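Local coordinates for LPG0439 HIT-related domain-containing protein (Legionella pneumophila subsp. pneumophila, PDB 5L0L), which is of unknown function but carries a HIT-related domain, the fold of many nucleotide-binding hydrolases and transferases, in a protein that is probably membrane-bound, at residues Trp132-Pro137 and Leu154-Ile159; Glu4-Glu9 and Gly119-Pro124; Met185-Leu190 and Val209-Lys214; Phe99-Asn104 and Ser125-His130. All coordinates share one frame; numbering follows the deposited sequence.

Overall arrangement
Interactions 1 and 4 share strand 128-134 of the six-stranded antiparallel sheet; interaction 4 pairs it with strand 96-101. Their centres lie about 16 Å apart and they touch where Trp132 and Leu158 meet Ser100; both also reach the second subunit. Interaction 3, centred about 22 Å from interaction 4, packs helix 176-194 against strand 207-211, at the edge of this sheet opposite strand 96-101 within the chain. Interaction 2 belongs to a separate three-stranded sheet; its centre is about 15 Å from that of interaction 4. Along the chain interactions 2 and 4 interleave, interaction 1 follows and interaction 3 comes last. The sulfate-binding interaction 4 touches both interaction 1, on the dimer side, and interaction 2, through Gly119 and Ser125.

Interaction 1: residues Trp132-Pro137 and Leu154-Ile159; sequences WGRGDP and LMFDLI
Trp132 and Phe156 stack face to face: the centroid of the indole five-membered ring lies 4.1 Å from that of the phenyl, with the planes 30° apart. The overlap is offset, with Trp132 CD1 over the rim of the phenyl, 3.6 Å from Phe156 CD2. The other half of the same indole face receives Leu158, whose CD2 makes a CH-pi contact 3.8 Å from the centroid of the Trp132 six-membered ring. Arg134 grips one carbonyl end-on: NH1 is 2.8 Å and NH2 3.0 Å from Leu154 O, which lies close to the guanidinium plane. The bend of the Arg134 chain at chi2 (-63°) and chi3 (-62°) carries NE toward the loop, and NH2 passes 3.7 Å from Phe156 CB. If His128 and His130 are the first two histidines of the HIT signature, as their spacing suggests, Trp132 further along strand 128-134 takes the place of the third. Farther out, Gln98 OE1 accepts from both Trp132 NE1 and Arg134 NH2, while Pro150 O accepts from Arg134 NH1. Gln169 holds the loop backbone at Met155 and Asp157, and Asp136 makes a salt bridge to Lys2 of the second subunit.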
# COMPACT_ATOMS: atom_id res chain seq x y z
N TRP A 132 -1.99 -3.81 -8.36
CA TRP A 132 -2.74 -3.95 -9.62
C TRP A 132 -2.59 -2.68 -10.42
O TRP A 132 -2.00 -1.68 -9.93
CB TRP A 132 -4.22 -4.27 -9.33
CG TRP A 132 -4.89 -3.19 -8.55
CD1 TRP A 132 -5.65 -2.17 -9.05
CD2 TRP A 132 -4.85 -2.99 -7.13
NE1 TRP A 132 -6.05 -1.33 -8.03
CE2 TRP A 132 -5.59 -1.82 -6.85
CE3 TRP A 132 -4.26 -3.69 -6.06
CZ2 TRP A 132 -5.77 -1.33 -5.55
CZ3 TRP A 132 -4.39 -3.17 -4.78
CH2 TRP A 132 -5.13 -2.01 -4.53
N GLY A 133 -3.08 -2.72 -11.64
CA GLY A 133 -3.00 -1.57 -12.57
C GLY A 133 -4.38 -1.00 -12.87
O GLY A 133 -5.39 -1.75 -12.88
N ARG A 134 -4.41 0.31 -13.14
CA ARG A 134 -5.59 1.02 -13.59
C ARG A 134 -5.37 1.63 -14.98
O ARG A 134 -4.28 2.08 -15.34
CB ARG A 134 -6.01 2.12 -12.58
CG ARG A 134 -6.17 1.64 -11.14
CD ARG A 134 -7.29 0.59 -10.99
NE ARG A 134 -8.60 1.12 -11.35
CZ ARG A 134 -9.35 1.88 -10.54
NH1 ARG A 134 -10.50 2.33 -10.98
NH2 ARG A 134 -8.97 2.19 -9.28
N GLY A 135 -6.46 1.72 -15.70
CA GLY A 135 -6.47 2.24 -17.05
C GLY A 135 -7.78 1.91 -17.74
O GLY A 135 -8.79 1.74 -17.06
N ASP A 136 -7.78 1.86 -19.08
CA ASP A 136 -8.99 1.51 -19.79
C ASP A 136 -9.31 0.03 -19.52
O ASP A 136 -8.56 -0.84 -19.96
CB ASP A 136 -8.80 1.76 -21.30
CG ASP A 136 -10.00 1.36 -22.13
OD1 ASP A 136 -10.99 0.79 -21.64
OD2 ASP A 136 -9.93 1.64 -23.35
N PRO A 137 -10.42 -0.26 -18.83
CA PRO A 137 -10.72 -1.66 -18.54
C PRO A 137 -10.88 -2.56 -19.73
O PRO A 137 -10.64 -3.76 -19.61
CB PRO A 137 -12.05 -1.58 -17.78
CG PRO A 137 -12.04 -0.20 -17.17
CD PRO A 137 -11.43 0.64 -18.24
N LEU A 154 -12.79 5.52 -9.99
CA LEU A 154 -13.63 4.71 -9.11
C LEU A 154 -12.73 3.85 -8.22
O LEU A 154 -11.62 3.48 -8.63
CB LEU A 154 -14.56 3.81 -9.91
CG LEU A 154 -15.52 4.55 -10.85
CD1 LEU A 154 -16.30 3.57 -11.70
CD2 LEU A 154 -16.45 5.45 -10.03
N MSE A 155 -13.22 3.50 -7.05
CA MSE A 155 -12.52 2.58 -6.15
C MSE A 155 -12.47 1.14 -6.69
O MSE A 155 -13.49 0.58 -7.04
CB MSE A 155 -13.23 2.55 -4.79
CG MSE A 155 -12.54 1.69 -3.73
SE MSE A 155 -10.96 2.62 -3.05
CE MSE A 155 -11.87 3.94 -1.96
N PHE A 156 -11.27 0.56 -6.70
CA PHE A 156 -11.08 -0.86 -7.03
C PHE A 156 -11.31 -1.68 -5.76
O PHE A 156 -10.61 -1.48 -4.76
CB PHE A 156 -9.66 -1.06 -7.56
CG PHE A 156 -9.41 -2.43 -8.16
CD1 PHE A 156 -9.39 -3.57 -7.38
CD2 PHE A 156 -9.15 -2.56 -9.52
CE1 PHE A 156 -9.12 -4.83 -7.93
CE2 PHE A 156 -8.89 -3.80 -10.07
CZ PHE A 156 -8.86 -4.93 -9.29
N ASP A 157 -12.32 -2.54 -5.75
CA ASP A 157 -12.63 -3.30 -4.55
C ASP A 157 -11.89 -4.63 -4.60
O ASP A 157 -12.13 -5.44 -5.50
CB ASP A 157 -14.15 -3.53 -4.40
CG ASP A 157 -14.53 -3.91 -2.98
OD1 ASP A 157 -13.95 -4.86 -2.37
OD2 ASP A 157 -15.40 -3.22 -2.41
N LEU A 158 -10.98 -4.85 -3.64
CA LEU A 158 -10.19 -6.08 -3.60
C LEU A 158 -10.96 -7.31 -3.11
O LEU A 158 -10.45 -8.42 -3.24
CB LEU A 158 -8.90 -5.90 -2.77
CG LEU A 158 -7.92 -4.89 -3.39
CD1 LEU A 158 -6.83 -4.55 -2.39
CD2 LEU A 158 -7.29 -5.36 -4.70
N ILE A 159 -12.16 -7.09 -2.57
CA ILE A 159 -13.15 -8.11 -2.21
C ILE A 159 -12.79 -8.70 -0.86
O ILE A 159 -11.84 -9.47 -0.76
CB ILE A 159 -13.33 -9.28 -3.23
CG1 ILE A 159 -13.47 -8.82 -4.66
CG2 ILE A 159 -14.57 -10.11 -2.84
CD1 ILE A 159 -14.59 -7.83 -4.93

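Interaction 2: residues Glu4-Glu9 and Gly119-Pro124; sequences EFLKHE and GSEEEP
Leu6 lays its CD2 methyl over the peptide that follows Ser120, coming within 3.4 Å of Ser120 C. Chi1 of -170° puts CG anti to the backbone N, and with chi2 of 74° setting CD1 aside, CD2 lies over the peptide; Leu6 CB stays beside the glycine, 3.8 Å from Gly119 O. At the backbone angles of Gly119 a beta-carbon would come within about 3.1 Å of Leu6 CB and would also collide with the carbonyl oxygen of the residue before, so the bare CA allows the close approach of the two backbones. Two residues on, His8 crosses the side chain of Glu121 at about a right angle. The ring reaches the carboxylate with its CD2 corner, 3.1 Å from Glu121 OE2, whereas His8 NE2 is 3.7 Å from that oxygen; the evidence is thus of a carbon-to-oxygen approach with the ring and carboxylate planes 65° apart. One face of the imidazole also covers Glu121 CA. The Gly119-Pro124 turn holds its own shape: Glu123 N donates to Ser120 OG (3.0 Å), an ST motif, and Ser120 N donates to Glu123 O (3.0 Å). Tyr10 touches both sides: its hydroxyl hydrogen-bonds Ser120 O and its ring meets that of His8 edge-to-face. This surface contact lies just beyond the ends of two strands of a small mixed sheet: strand 3-5 runs parallel to 115-118, with Glu4 and Leu6 hydrogen-bonded to Ile118, and antiparallel strand 107-110 lies on the far side of 115-118.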
# COMPACT_ATOMS: atom_id res chain seq x y z
N GLU A 4 -4.76 -10.56 19.51
CA GLU A 4 -4.28 -11.93 19.73
C GLU A 4 -3.97 -12.61 18.40
O GLU A 4 -4.62 -12.33 17.38
CB GLU A 4 -5.30 -12.80 20.47
CG GLU A 4 -5.64 -12.35 21.91
CD GLU A 4 -4.59 -12.67 22.98
OE1 GLU A 4 -3.99 -13.78 22.99
OE2 GLU A 4 -4.38 -11.80 23.88
N PHE A 5 -3.00 -13.51 18.44
CA PHE A 5 -2.61 -14.31 17.28
C PHE A 5 -3.07 -15.75 17.42
O PHE A 5 -2.81 -16.40 18.45
CB PHE A 5 -1.11 -14.25 17.11
CG PHE A 5 -0.61 -12.89 16.75
CD1 PHE A 5 -0.57 -12.49 15.42
CD2 PHE A 5 -0.21 -12.00 17.74
CE1 PHE A 5 -0.10 -11.22 15.08
CE2 PHE A 5 0.25 -10.72 17.41
CZ PHE A 5 0.31 -10.33 16.08
N LEU A 6 -3.72 -16.26 16.38
CA LEU A 6 -4.12 -17.66 16.35
C LEU A 6 -2.89 -18.58 16.44
O LEU A 6 -1.86 -18.31 15.82
CB LEU A 6 -4.89 -17.99 15.07
CG LEU A 6 -5.58 -19.36 15.01
CD1 LEU A 6 -6.81 -19.40 15.90
CD2 LEU A 6 -5.93 -19.74 13.58
N LYS A 7 -3.01 -19.63 17.24
CA LYS A 7 -2.01 -20.71 17.27
C LYS A 7 -2.64 -21.89 16.57
O LYS A 7 -3.67 -22.39 17.01
CB LYS A 7 -1.62 -21.09 18.70
CG LYS A 7 -0.45 -20.30 19.29
CD LYS A 7 -0.89 -18.93 19.78
CE LYS A 7 0.29 -17.97 20.00
NZ LYS A 7 -0.20 -16.58 20.26
N HIS A 8 -2.03 -22.32 15.46
CA HIS A 8 -2.61 -23.34 14.59
C HIS A 8 -1.57 -23.97 13.64
O HIS A 8 -0.63 -23.32 13.21
CB HIS A 8 -3.75 -22.74 13.77
CG HIS A 8 -4.55 -23.76 13.03
ND1 HIS A 8 -4.33 -24.06 11.70
CD2 HIS A 8 -5.55 -24.57 13.44
CE1 HIS A 8 -5.18 -25.01 11.32
NE2 HIS A 8 -5.93 -25.33 12.36
N GLU A 9 -1.78 -25.25 13.34
CA GLU A 9 -0.90 -26.07 12.50
C GLU A 9 -1.58 -26.25 11.13
O GLU A 9 -2.66 -26.83 11.06
CB GLU A 9 -0.67 -27.42 13.20
CG GLU A 9 -0.23 -28.60 12.33
CD GLU A 9 1.26 -28.63 12.06
OE1 GLU A 9 1.79 -27.60 11.56
OE2 GLU A 9 1.89 -29.67 12.34
N GLY A 119 -5.24 -14.31 12.20
CA GLY A 119 -5.14 -15.66 11.73
C GLY A 119 -6.47 -16.37 11.84
O GLY A 119 -7.26 -16.07 12.73
N SER A 120 -6.72 -17.28 10.91
CA SER A 120 -7.90 -18.15 10.94
C SER A 120 -7.48 -19.57 10.55
O SER A 120 -6.41 -19.78 9.99
CB SER A 120 -9.01 -17.67 9.99
OG SER A 120 -8.66 -17.85 8.63
N GLU A 121 -8.38 -20.51 10.83
CA GLU A 121 -8.19 -21.93 10.52
C GLU A 121 -8.03 -22.12 9.00
O GLU A 121 -7.19 -22.90 8.56
CB GLU A 121 -9.39 -22.77 11.00
CG GLU A 121 -9.83 -22.60 12.46
CD GLU A 121 -9.12 -23.53 13.43
OE1 GLU A 121 -9.49 -24.73 13.51
OE2 GLU A 121 -8.21 -23.06 14.15
N GLU A 122 -8.82 -21.37 8.22
CA GLU A 122 -8.82 -21.46 6.74
C GLU A 122 -7.66 -20.71 6.09
O GLU A 122 -7.22 -21.08 5.00
CB GLU A 122 -10.12 -20.89 6.14
CG GLU A 122 -11.41 -21.42 6.75
CD GLU A 122 -12.04 -20.45 7.74
OE1 GLU A 122 -12.99 -19.74 7.32
OE2 GLU A 122 -11.59 -20.38 8.91
N GLU A 123 -7.17 -19.66 6.74
CA GLU A 123 -6.17 -18.80 6.13
C GLU A 123 -5.21 -18.24 7.20
O GLU A 123 -5.64 -17.48 8.09
CB GLU A 123 -6.92 -17.67 5.40
CG GLU A 123 -6.04 -16.65 4.70
CD GLU A 123 -6.82 -15.72 3.79
OE1 GLU A 123 -7.99 -16.02 3.43
OE2 GLU A 123 -6.26 -14.67 3.42
N PRO A 124 -3.92 -18.60 7.13
CA PRO A 124 -2.99 -17.96 8.07
C PRO A 124 -2.86 -16.48 7.74
O PRO A 124 -3.07 -16.08 6.58
CB PRO A 124 -1.67 -18.67 7.82
CG PRO A 124 -1.78 -19.23 6.44
CD PRO A 124 -3.23 -19.55 6.24

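Interaction 3: residues Met185-Leu190 and Val209-Lys214; sequences MFKLKL and VTIHDK
Lys187 leaves the helix with CB 3.9 Å from Ile211 CG2 and then runs out over that methyl. CG and CD each come within 3.7 Å of Ile211 CG2, so three successive carbons of the lysine pack on one branch of the isoleucine. Beyond CG the chain is extended, and the run of anti torsions takes CE close to the carbonyl oxygen of His212. NZ ends 2.9 Å from His212 O and donates a hydrogen bond to it, with a C=O...NZ angle of 163°, an almost head-on approach to the oxygen. Lys214 CG lies 4.0 Å from Lys187 NZ, and the two lysine chains cross at about a right angle. The Lys214 amine is itself 5.8 Å from Lys187 NZ, a spacing at which like charges would probably repel mildly. One helical turn on, Leu190 provides the apolar part: its CD2 methyl meets Ile211 CD1 at 3.8 Å and Val209 CG1 at 3.9 Å. Leu190 also touches Met86 of helix 73-92, while Val209 touches Leu85 there. The short segments of helix and strand run 145° apart in direction, with 9.7 Å between axes. This is helix-on-sheet packing, as in alpha+beta folds with an antiparallel sheet: the C-terminal strand 207-211 joins the sheet beside strand 25-31, and helix 176-194 lies against that edge, with Lys187 and Leu190 also touching strand 25-31.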
# COMPACT_ATOMS: atom_id res chain seq x y z
N MSE A 185 4.27 -12.25 -19.81
CA MSE A 185 4.64 -10.84 -19.97
C MSE A 185 5.15 -10.23 -18.69
O MSE A 185 6.09 -9.43 -18.73
CB MSE A 185 3.49 -10.03 -20.58
CG MSE A 185 3.88 -8.64 -21.03
SE MSE A 185 5.30 -8.64 -22.40
CE MSE A 185 4.31 -9.06 -23.94
N PHE A 186 4.55 -10.57 -17.55
CA PHE A 186 5.08 -10.09 -16.26
C PHE A 186 6.52 -10.56 -16.06
O PHE A 186 7.39 -9.77 -15.68
CB PHE A 186 4.21 -10.49 -15.08
CG PHE A 186 3.17 -9.45 -14.72
CD1 PHE A 186 2.08 -9.24 -15.54
CD2 PHE A 186 3.30 -8.68 -13.57
CE1 PHE A 186 1.12 -8.27 -15.24
CE2 PHE A 186 2.33 -7.72 -13.25
CZ PHE A 186 1.24 -7.52 -14.08
N LYS A 187 6.78 -11.84 -16.36
CA LYS A 187 8.15 -12.37 -16.24
C LYS A 187 9.14 -11.63 -17.14
O LYS A 187 10.21 -11.23 -16.70
CB LYS A 187 8.19 -13.86 -16.55
CG LYS A 187 7.56 -14.73 -15.49
CD LYS A 187 7.51 -16.17 -15.92
CE LYS A 187 6.76 -17.04 -14.93
NZ LYS A 187 6.67 -18.45 -15.39
N LEU A 188 8.76 -11.42 -18.39
CA LEU A 188 9.62 -10.73 -19.34
C LEU A 188 9.88 -9.29 -18.93
O LEU A 188 11.04 -8.84 -18.95
CB LEU A 188 9.06 -10.81 -20.76
CG LEU A 188 9.92 -10.12 -21.82
CD1 LEU A 188 11.32 -10.71 -21.87
CD2 LEU A 188 9.25 -10.22 -23.19
N LYS A 189 8.83 -8.55 -18.56
CA LYS A 189 9.02 -7.15 -18.19
C LYS A 189 9.89 -7.05 -16.92
O LYS A 189 10.73 -6.17 -16.83
CB LYS A 189 7.68 -6.42 -18.00
CG LYS A 189 6.87 -6.23 -19.28
CD LYS A 189 7.62 -5.49 -20.35
CE LYS A 189 6.79 -5.12 -21.58
NZ LYS A 189 7.80 -4.72 -22.61
N LEU A 190 9.71 -7.96 -15.98
CA LEU A 190 10.54 -7.97 -14.78
C LEU A 190 11.99 -8.30 -15.11
O LEU A 190 12.92 -7.61 -14.64
CB LEU A 190 9.98 -8.95 -13.76
CG LEU A 190 10.76 -9.09 -12.45
CD1 LEU A 190 10.93 -7.77 -11.74
CD2 LEU A 190 10.09 -10.14 -11.58
N VAL A 209 16.52 -11.26 -7.87
CA VAL A 209 15.29 -11.73 -8.48
C VAL A 209 15.58 -13.05 -9.20
O VAL A 209 16.51 -13.11 -10.00
CB VAL A 209 14.81 -10.70 -9.51
CG1 VAL A 209 13.56 -11.19 -10.22
CG2 VAL A 209 14.60 -9.34 -8.87
N THR A 210 14.78 -14.08 -8.91
CA THR A 210 14.79 -15.33 -9.66
C THR A 210 13.39 -15.58 -10.27
O THR A 210 12.43 -15.87 -9.54
CB THR A 210 15.17 -16.52 -8.75
OG1 THR A 210 16.43 -16.25 -8.13
CG2 THR A 210 15.30 -17.82 -9.55
N ILE A 211 13.30 -15.51 -11.59
CA ILE A 211 12.05 -15.76 -12.31
C ILE A 211 11.69 -17.23 -12.14
O ILE A 211 12.56 -18.08 -12.22
CB ILE A 211 12.19 -15.48 -13.82
CG1 ILE A 211 12.54 -14.02 -14.10
CG2 ILE A 211 10.92 -15.91 -14.57
CD1 ILE A 211 11.54 -12.99 -13.66
N HIS A 212 10.43 -17.52 -11.89
CA HIS A 212 9.95 -18.89 -11.74
C HIS A 212 9.81 -19.57 -13.11
O HIS A 212 9.04 -19.11 -13.93
CB HIS A 212 8.58 -18.90 -11.06
CG HIS A 212 8.00 -20.27 -10.89
ND1 HIS A 212 8.32 -21.08 -9.82
CD2 HIS A 212 7.11 -20.97 -11.62
CE1 HIS A 212 7.65 -22.22 -9.90
NE2 HIS A 212 6.91 -22.18 -11.00
N ASP A 213 10.54 -20.65 -13.36
CA ASP A 213 10.33 -21.44 -14.58
C ASP A 213 9.06 -22.29 -14.46
O ASP A 213 8.89 -23.01 -13.47
CB ASP A 213 11.53 -22.36 -14.87
CG ASP A 213 12.79 -21.59 -15.22
OD1 ASP A 213 12.69 -20.38 -15.54
OD2 ASP A 213 13.89 -22.18 -15.19
N LYS A 214 8.16 -22.18 -15.43
CA LYS A 214 6.95 -23.01 -15.48
C LYS A 214 7.29 -24.52 -15.44
O LYS A 214 8.27 -24.96 -16.07
CB LYS A 214 6.11 -22.72 -16.73
CG LYS A 214 4.91 -21.82 -16.51
CD LYS A 214 3.92 -21.96 -17.66
CE LYS A 214 2.69 -21.07 -17.46
NZ LYS A 214 1.86 -21.52 -16.32
O HOH W 1 8.84 -19.67 -17.74

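Interaction 4: residues Phe99-Asn104 and Ser125-His130; sequences FSQLGN and SMLHLH. With SO4 (sulfate ion), chain C.
Ser100 and His130 form a hydrogen-bonded antiparallel pair, Ser100 N donating to His130 O at 2.9 Å and His130 N to Ser100 O at 2.8 Å, the latter nearly straight at 174°. Leu129 tucks its CB within 3.3 Å of Ser100 O, and the extended Gln101 chain runs beside the neighbouring strand, its CG 3.6 Å from His128 O and its amide near Leu127 CD1. Gln101 NE2 hydrogen-bonds Gln76 OE1. His128 and His130, two residues apart on the strand, both reach a sulfate ion. His128 NE2 donates to sulfate O1 at 2.9 Å and His130 NE2 to sulfate O3, also at 2.9 Å; each histidine adds a weak bond to the other oxygen. The rotation of the first imidazole is fixed from behind, because His128 ND1 donates to Met126 O (2.8 Å, 167°); Met126 O lies in the plane of the ring, though ND1 stands above the plane of that carbonyl, and the bond leaves NE2 facing the anion. Gly103 N adds a bond to sulfate O3 of 2.8 Å, Asn105 N binds the ion too, and a water joins O3 to Leu102 N and His128 O. At the strand edge, Ser100 OG bonds Ser100 of the second subunit, where an antiparallel ladder carries the sheet across the dimer interface. Two imidazoles and backbone N-H groups converging on a tetrahedral anion are consistent with the phosphate-binding site of HIT proteins, although the sulfate itself probably came from the crystallisation liquor.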
# COMPACT_ATOMS: atom_id res chain seq x y z
N PHE A 99 -1.68 -0.13 -4.89
CA PHE A 99 -1.41 -1.26 -4.02
C PHE A 99 -2.00 -1.07 -2.63
O PHE A 99 -2.21 0.08 -2.19
CB PHE A 99 0.11 -1.62 -3.95
CG PHE A 99 1.02 -0.50 -3.50
CD1 PHE A 99 1.26 -0.26 -2.15
CD2 PHE A 99 1.68 0.28 -4.43
CE1 PHE A 99 2.10 0.75 -1.75
CE2 PHE A 99 2.53 1.30 -4.03
CZ PHE A 99 2.73 1.54 -2.69
N SER A 100 -2.25 -2.19 -1.95
CA SER A 100 -2.81 -2.17 -0.59
C SER A 100 -2.26 -3.33 0.23
O SER A 100 -2.24 -4.48 -0.25
CB SER A 100 -4.34 -2.29 -0.58
OG SER A 100 -5.04 -1.24 -1.21
N GLN A 101 -1.83 -3.03 1.46
CA GLN A 101 -1.61 -4.05 2.50
C GLN A 101 -2.81 -4.02 3.45
O GLN A 101 -3.10 -2.99 4.10
CB GLN A 101 -0.33 -3.77 3.27
CG GLN A 101 -0.11 -4.75 4.43
CD GLN A 101 1.26 -4.62 5.06
OE1 GLN A 101 1.37 -4.40 6.30
NE2 GLN A 101 2.25 -4.60 4.27
N LEU A 102 -3.55 -5.12 3.47
CA LEU A 102 -4.82 -5.17 4.19
C LEU A 102 -4.79 -6.31 5.19
O LEU A 102 -4.54 -6.07 6.37
CB LEU A 102 -6.01 -5.25 3.22
CG LEU A 102 -6.17 -4.12 2.22
CD1 LEU A 102 -7.46 -4.30 1.39
CD2 LEU A 102 -6.17 -2.73 2.82
N GLY A 103 -5.02 -7.53 4.74
CA GLY A 103 -5.14 -8.68 5.65
C GLY A 103 -6.52 -8.92 6.23
O GLY A 103 -6.63 -9.74 7.16
N ASN A 104 -7.58 -8.29 5.70
CA ASN A 104 -8.91 -8.42 6.28
C ASN A 104 -9.40 -9.88 6.31
O ASN A 104 -10.13 -10.28 7.24
CB ASN A 104 -9.92 -7.63 5.50
CG ASN A 104 -9.64 -6.13 5.54
OD1 ASN A 104 -9.30 -5.56 6.59
ND2 ASN A 104 -9.73 -5.52 4.38
N SER A 125 -2.55 -15.67 8.75
CA SER A 125 -2.11 -14.32 8.53
C SER A 125 -0.65 -14.37 8.06
O SER A 125 0.21 -14.94 8.74
CB SER A 125 -2.27 -13.48 9.79
OG SER A 125 -1.67 -12.20 9.65
N MSE A 126 -0.41 -13.80 6.87
CA MSE A 126 0.91 -13.71 6.27
C MSE A 126 1.20 -12.27 6.00
O MSE A 126 0.27 -11.47 5.76
CB MSE A 126 0.92 -14.44 4.93
CG MSE A 126 0.60 -15.90 5.04
SE MSE A 126 0.42 -16.57 3.17
CE MSE A 126 -1.52 -16.56 3.16
N LEU A 127 2.47 -11.88 6.02
CA LEU A 127 2.83 -10.51 5.61
C LEU A 127 2.76 -10.45 4.08
O LEU A 127 3.48 -11.15 3.40
CB LEU A 127 4.22 -10.14 6.08
CG LEU A 127 4.78 -8.77 5.68
CD1 LEU A 127 3.94 -7.65 6.24
CD2 LEU A 127 6.24 -8.67 6.10
N HIS A 128 1.83 -9.67 3.56
CA HIS A 128 1.60 -9.67 2.10
C HIS A 128 0.85 -8.44 1.70
O HIS A 128 0.15 -7.84 2.52
CB HIS A 128 0.86 -10.95 1.64
CG HIS A 128 -0.60 -10.99 1.99
ND1 HIS A 128 -1.06 -11.08 3.29
CD2 HIS A 128 -1.71 -10.89 1.21
CE1 HIS A 128 -2.39 -11.10 3.29
NE2 HIS A 128 -2.80 -10.98 2.03
N LEU A 129 0.97 -8.07 0.42
CA LEU A 129 0.18 -6.98 -0.10
C LEU A 129 -0.24 -7.27 -1.53
O LEU A 129 0.27 -8.19 -2.17
CB LEU A 129 0.89 -5.64 0.00
CG LEU A 129 2.20 -5.35 -0.72
CD1 LEU A 129 2.00 -5.07 -2.20
CD2 LEU A 129 2.89 -4.15 -0.07
N HIS A 130 -1.20 -6.49 -1.98
CA HIS A 130 -1.84 -6.63 -3.30
C HIS A 130 -1.41 -5.45 -4.14
O HIS A 130 -1.33 -4.34 -3.64
CB HIS A 130 -3.36 -6.58 -3.16
CG HIS A 130 -3.90 -7.61 -2.24
ND1 HIS A 130 -4.12 -8.90 -2.65
CD2 HIS A 130 -4.18 -7.56 -0.92
CE1 HIS A 130 -4.53 -9.61 -1.61
NE2 HIS A 130 -4.62 -8.81 -0.56
S SO4 C . -6.37 -9.85 2.21
O1 SO4 C . -5.64 -11.04 1.68
O2 SO4 C . -6.93 -10.37 3.46
O3 SO4 C . -5.28 -8.89 2.29
O4 SO4 C . -7.33 -9.74 1.10
O HOH W 2 -2.62 -7.53 2.40